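Local coordinates for protein helicase of the snf2/rad54 family (Sulfolobus solfataricus, PDB 1Z5Z) that probably uses ATP hydrolysis to move along or remodel DNA as a SWI2/SNF2-type ATPase, of which this is the C-terminal domain, at residues 76-90 with 119-131. Residues are numbered along the deposited sequence; the frame is centred on the assembly and turned at random.
Sequences KQIVDHPALLKGGEQ and TQFVDMGKIIRNI
F121 has CG anti to its carbonyl carbon (chi1 -59°), which carries the ring across to K76, Q77 and D80, while M124 sets CG anti to the backbone N and then bends at chi2 (58°) to bring SD against H81. The contact joins the C-terminal lobe of a helicase core, a parallel sheet flanked by helices, to the C-terminal end of helix 61-78 and the turn and short helix that follow: strand 115-119 ends at T119, F121 is the N-cap residue of helix 122-136, and that helix packs on D80, H81, L84 and Q90. The F121 ring is sandwiched. Q77 CG makes a CH-pi contact over one face, 3.9 Å from the ring centroid and displaced toward the rim; Q120 CG covers the opposite face. K76 CB and D80 OD2 meet the edge in plane, the D80 carboxylate standing 81° to the ring. An alanine in place of F121 would probably leave Q77 CG and K76 CB without their apolar partner and the Q120 chain freer to turn. The charged ends are paired beyond the contact, K76 with D249 and D80 with K97. Further along, M124 SD lies 3.6 Å from H81 CB and 3.9 Å from L84 CD1. I127 packs CD1 on L84 CD2 and lays CG1 against Q90 CD. The H81 ring is fixed at both nitrogens: ND1 accepts from A83 N in the ring plane (2.9 Å), capping helix 83-86, and NE2 bonds S91 O. At the solvent side one water donates both to L84 O (2.7 Å) and to D123 OD2 (3.0 Å).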
loop_
_atom_site.group_PDB
_atom_site.type_symbol
_atom_site.label_atom_id
_atom_site.label_comp_id
_atom_site.label_asym_id
_atom_site.label_seq_id
_atom_site.Cartn_x
_atom_site.Cartn_y
_atom_site.Cartn_z
ATOM N N LYS A 76 -5.688 -6.290 -1.559
ATOM C CA LYS A 76 -4.841 -5.167 -1.223
ATOM C C LYS A 76 -4.323 -5.338 0.167
ATOM O O LYS A 76 -3.177 -4.982 0.463
ATOM C CB LYS A 76 -5.593 -3.856 -1.331
ATOM C CG LYS A 76 -5.925 -3.389 -2.743
ATOM C CD LYS A 76 -6.746 -2.092 -2.601
ATOM C CE LYS A 76 -7.187 -1.490 -3.919
ATOM N NZ LYS A 76 -8.129 -0.323 -3.633
ATOM N N GLN A 77 -5.144 -5.906 1.048
ATOM C CA GLN A 77 -4.675 -6.094 2.410
ATOM C C GLN A 77 -3.658 -7.232 2.516
ATOM O O GLN A 77 -2.693 -7.119 3.249
ATOM C CB GLN A 77 -5.850 -6.366 3.345
ATOM C CG GLN A 77 -6.757 -5.137 3.526
ATOM C CD GLN A 77 -8.000 -5.484 4.363
ATOM O OE1 GLN A 77 -8.138 -5.044 5.498
ATOM N NE2 GLN A 77 -8.877 -6.310 3.804
ATOM N N ILE A 78 -3.890 -8.308 1.770
ATOM C CA ILE A 78 -3.003 -9.459 1.785
ATOM C C ILE A 78 -1.605 -9.082 1.301
ATOM O O ILE A 78 -0.605 -9.501 1.909
ATOM C CB ILE A 78 -3.588 -10.614 0.884
ATOM C CG1 ILE A 78 -4.778 -11.288 1.613
ATOM C CG2 ILE A 78 -2.515 -11.622 0.527
ATOM C CD1 ILE A 78 -5.439 -12.380 0.760
ATOM N N VAL A 79 -1.516 -8.282 0.240
ATOM C CA VAL A 79 -0.176 -7.916 -0.238
ATOM C C VAL A 79 0.572 -6.947 0.667
ATOM O O VAL A 79 1.769 -6.708 0.459
ATOM C CB VAL A 79 -0.198 -7.345 -1.675
ATOM C CG1 VAL A 79 -0.845 -8.398 -2.629
ATOM C CG2 VAL A 79 -0.964 -6.018 -1.707
ATOM N N ASP A 80 -0.122 -6.391 1.669
ATOM C CA ASP A 80 0.496 -5.482 2.621
ATOM C C ASP A 80 0.983 -6.316 3.804
ATOM O O ASP A 80 2.122 -6.238 4.182
ATOM C CB ASP A 80 -0.528 -4.447 3.126
ATOM C CG ASP A 80 -0.552 -3.186 2.289
ATOM O OD1 ASP A 80 0.014 -3.187 1.147
ATOM O OD2 ASP A 80 -1.137 -2.196 2.778
ATOM N N HIS A 81 0.087 -7.093 4.415
ATOM C CA HIS A 81 0.466 -7.908 5.562
ATOM C C HIS A 81 -0.640 -8.883 5.943
ATOM O O HIS A 81 -1.781 -8.481 6.231
ATOM C CB HIS A 81 0.781 -7.023 6.757
ATOM C CG HIS A 81 1.585 -7.711 7.817
ATOM N ND1 HIS A 81 1.154 -8.853 8.466
ATOM C CD2 HIS A 81 2.818 -7.437 8.312
ATOM C CE1 HIS A 81 2.089 -9.254 9.308
ATOM N NE2 HIS A 81 3.108 -8.410 9.235
ATOM N N PRO A 82 -0.317 -10.181 5.981
ATOM C CA PRO A 82 -1.334 -11.166 6.330
ATOM C C PRO A 82 -2.078 -10.903 7.645
ATOM O O PRO A 82 -3.228 -11.305 7.787
ATOM C CB PRO A 82 -0.554 -12.481 6.339
ATOM C CG PRO A 82 0.854 -12.075 6.579
ATOM C CD PRO A 82 0.982 -10.833 5.738
ATOM N N ALA A 83 -1.459 -10.212 8.591
ATOM C CA ALA A 83 -2.145 -9.958 9.879
ATOM C C ALA A 83 -3.394 -9.052 9.788
ATOM O O ALA A 83 -4.241 -9.039 10.704
ATOM C CB ALA A 83 -1.172 -9.368 10.874
ATOM N N LEU A 84 -3.514 -8.275 8.708
ATOM C CA LEU A 84 -4.693 -7.395 8.570
ATOM C C LEU A 84 -5.985 -8.243 8.446
ATOM O O LEU A 84 -7.070 -7.769 8.738
ATOM C CB LEU A 84 -4.557 -6.507 7.319
ATOM C CG LEU A 84 -3.405 -5.499 7.304
ATOM C CD1 LEU A 84 -3.163 -4.991 5.896
ATOM C CD2 LEU A 84 -3.742 -4.337 8.253
ATOM N N LEU A 85 -5.832 -9.487 7.981
ATOM C CA LEU A 85 -6.931 -10.422 7.770
ATOM C C LEU A 85 -6.910 -11.656 8.677
ATOM O O LEU A 85 -7.952 -12.236 8.955
ATOM C CB LEU A 85 -6.923 -10.925 6.323
ATOM C CG LEU A 85 -7.465 -10.001 5.246
ATOM C CD1 LEU A 85 -7.638 -10.792 3.978
ATOM C CD2 LEU A 85 -8.821 -9.431 5.689
ATOM N N LYS A 86 -5.730 -12.086 9.104
ATOM C CA LYS A 86 -5.638 -13.283 9.944
ATOM C C LYS A 86 -5.121 -12.990 11.325
ATOM O O LYS A 86 -4.971 -13.886 12.143
ATOM C CB LYS A 86 -4.714 -14.324 9.313
ATOM C CG LYS A 86 -5.250 -15.004 8.093
ATOM C CD LYS A 86 -4.116 -15.680 7.330
ATOM C CE LYS A 86 -3.331 -16.636 8.203
ATOM N NZ LYS A 86 -2.318 -17.376 7.398
ATOM N N GLY A 87 -4.842 -11.728 11.598
ATOM C CA GLY A 87 -4.280 -11.389 12.892
ATOM C C GLY A 87 -2.980 -12.155 13.047
ATOM O O GLY A 87 -2.325 -12.529 12.054
ATOM N N GLY A 88 -2.591 -12.379 14.297
ATOM C CA GLY A 88 -1.370 -13.112 14.525
ATOM C C GLY A 88 -0.182 -12.201 14.716
ATOM O O GLY A 88 -0.321 -10.998 14.951
ATOM N N GLU A 89 1.003 -12.780 14.604
ATOM C CA GLU A 89 2.235 -12.038 14.764
ATOM C C GLU A 89 2.326 -10.895 13.712
ATOM O O GLU A 89 2.079 -11.132 12.527
ATOM C CB GLU A 89 3.394 -13.031 14.613
ATOM C CG GLU A 89 4.715 -12.574 15.197
ATOM C CD GLU A 89 5.788 -13.667 15.174
ATOM N N GLN A 90 2.661 -9.683 14.158
ATOM C CA GLN A 90 2.824 -8.487 13.294
ATOM C C GLN A 90 4.308 -8.328 13.045
ATOM O O GLN A 90 4.945 -7.344 13.428
ATOM C CB GLN A 90 2.317 -7.235 13.997
ATOM C CG GLN A 90 0.837 -7.228 14.226
ATOM C CD GLN A 90 0.373 -5.938 14.900
ATOM O OE1 GLN A 90 -0.822 -5.753 15.139
ATOM N NE2 GLN A 90 1.318 -5.040 15.205
ATOM N N THR A 119 0.279 4.795 3.778
ATOM C CA THR A 119 -0.499 3.600 3.463
ATOM C C THR A 119 -1.972 4.024 3.436
ATOM O O THR A 119 -2.343 5.032 4.038
ATOM C CB THR A 119 -0.317 2.442 4.496
ATOM O OG1 THR A 119 -1.335 1.475 4.268
ATOM C CG2 THR A 119 -0.452 2.919 5.945
ATOM N N GLN A 120 -2.812 3.278 2.722
ATOM C CA GLN A 120 -4.237 3.631 2.625
ATOM C C GLN A 120 -5.019 2.993 3.767
ATOM O O GLN A 120 -6.217 3.249 3.897
ATOM C CB GLN A 120 -4.829 3.106 1.307
ATOM C CG GLN A 120 -4.843 1.579 1.184
ATOM C CD GLN A 120 -5.079 1.134 -0.257
ATOM O OE1 GLN A 120 -4.134 0.938 -1.037
ATOM N NE2 GLN A 120 -6.321 0.983 -0.617
ATOM N N PHE A 121 -4.365 2.134 4.563
ATOM C CA PHE A 121 -5.068 1.460 5.671
ATOM C C PHE A 121 -4.589 1.883 7.065
ATOM O O PHE A 121 -3.391 1.768 7.394
ATOM C CB PHE A 121 -4.882 -0.057 5.580
ATOM C CG PHE A 121 -5.394 -0.684 4.293
ATOM C CD1 PHE A 121 -4.519 -1.348 3.452
ATOM C CD2 PHE A 121 -6.762 -0.658 3.961
ATOM C CE1 PHE A 121 -4.957 -1.991 2.285
ATOM C CE2 PHE A 121 -7.215 -1.316 2.780
ATOM C CZ PHE A 121 -6.299 -1.979 1.945
ATOM N N VAL A 122 -5.510 2.340 7.904
ATOM C CA VAL A 122 -5.134 2.743 9.243
ATOM C C VAL A 122 -4.459 1.560 9.949
ATOM O O VAL A 122 -3.496 1.751 10.706
ATOM C CB VAL A 122 -6.377 3.159 10.114
ATOM C CG1 VAL A 122 -5.930 3.420 11.508
ATOM C CG2 VAL A 122 -7.078 4.412 9.566
ATOM N N ASP A 123 -4.944 0.336 9.715
ATOM C CA ASP A 123 -4.369 -0.811 10.404
ATOM C C ASP A 123 -2.952 -1.133 9.971
ATOM O O ASP A 123 -2.121 -1.545 10.794
ATOM C CB ASP A 123 -5.274 -2.039 10.249
ATOM C CG ASP A 123 -6.579 -1.868 10.991
ATOM O OD1 ASP A 123 -6.537 -1.187 12.035
ATOM O OD2 ASP A 123 -7.622 -2.390 10.540
ATOM N N MET A 124 -2.671 -0.951 8.686
ATOM C CA MET A 124 -1.317 -1.190 8.209
ATOM C C MET A 124 -0.421 -0.119 8.841
ATOM O O MET A 124 0.694 -0.406 9.249
ATOM C CB MET A 124 -1.233 -1.112 6.679
ATOM C CG MET A 124 0.119 -1.697 6.162
ATOM S SD MET A 124 0.373 -3.442 6.660
ATOM C CE MET A 124 2.033 -3.363 7.295
ATOM N N GLY A 125 -0.935 1.116 8.926
ATOM C CA GLY A 125 -0.171 2.194 9.528
ATOM C C GLY A 125 0.273 1.834 10.937
ATOM O O GLY A 125 1.433 2.094 11.301
ATOM N N LYS A 126 -0.627 1.251 11.740
ATOM C CA LYS A 126 -0.279 0.872 13.113
ATOM C C LYS A 126 0.762 -0.245 13.147
ATOM O O LYS A 126 1.678 -0.225 13.973
ATOM C CB LYS A 126 -1.530 0.427 13.866
ATOM C CG LYS A 126 -2.458 1.557 14.185
ATOM C CD LYS A 126 -3.773 1.023 14.722
ATOM C CE LYS A 126 -4.488 2.110 15.492
ATOM N NZ LYS A 126 -5.808 1.661 15.998
ATOM N N ILE A 127 0.623 -1.228 12.262
ATOM C CA ILE A 127 1.585 -2.324 12.205
ATOM C C ILE A 127 2.988 -1.763 11.878
ATOM O O ILE A 127 3.983 -2.069 12.549
ATOM C CB ILE A 127 1.152 -3.374 11.140
ATOM C CG1 ILE A 127 0.015 -4.241 11.707
ATOM C CG2 ILE A 127 2.354 -4.227 10.708
ATOM C CD1 ILE A 127 -0.676 -5.107 10.668
ATOM N N ILE A 128 3.059 -0.918 10.862
ATOM C CA ILE A 128 4.325 -0.321 10.472
ATOM C C ILE A 128 4.942 0.438 11.635
ATOM O O ILE A 128 6.132 0.266 11.953
ATOM C CB ILE A 128 4.117 0.649 9.330
ATOM C CG1 ILE A 128 3.756 -0.142 8.071
ATOM C CG2 ILE A 128 5.375 1.441 9.081
ATOM C CD1 ILE A 128 3.254 0.749 6.935
ATOM N N ARG A 129 4.113 1.259 12.269
ATOM C CA ARG A 129 4.527 2.086 13.392
ATOM C C ARG A 129 5.048 1.173 14.548
ATOM O O ARG A 129 6.109 1.433 15.135
ATOM C CB ARG A 129 3.319 2.925 13.827
ATOM C CG ARG A 129 3.646 4.191 14.581
ATOM C CD ARG A 129 3.546 4.024 16.073
ATOM N NE ARG A 129 2.160 4.119 16.540
ATOM C CZ ARG A 129 1.425 3.050 16.781
ATOM N NH1 ARG A 129 1.968 1.871 16.598
ATOM N NH2 ARG A 129 0.165 3.151 17.175
ATOM N N ASN A 130 4.319 0.102 14.849
ATOM C CA ASN A 130 4.713 -0.836 15.927
ATOM C C ASN A 130 6.040 -1.500 15.616
ATOM O O ASN A 130 6.933 -1.550 16.437
ATOM C CB ASN A 130 3.644 -1.922 16.104
ATOM C CG ASN A 130 2.299 -1.348 16.580
ATOM O OD1 ASN A 130 2.263 -0.267 17.116
ATOM N ND2 ASN A 130 1.209 -2.087 16.391
ATOM N N ILE A 131 6.160 -2.043 14.420
ATOM C CA ILE A 131 7.389 -2.691 14.033
ATOM C C ILE A 131 8.599 -1.759 14.141
ATOM O O ILE A 131 9.636 -2.145 14.712
ATOM C CB ILE A 131 7.279 -3.209 12.600
ATOM C CG1 ILE A 131 6.384 -4.439 12.590
ATOM C CG2 ILE A 131 8.655 -3.402 12.022
ATOM C CD1 ILE A 131 5.998 -4.945 11.223
HETATM O O HOH W 1 -7.313 -5.227 9.737
#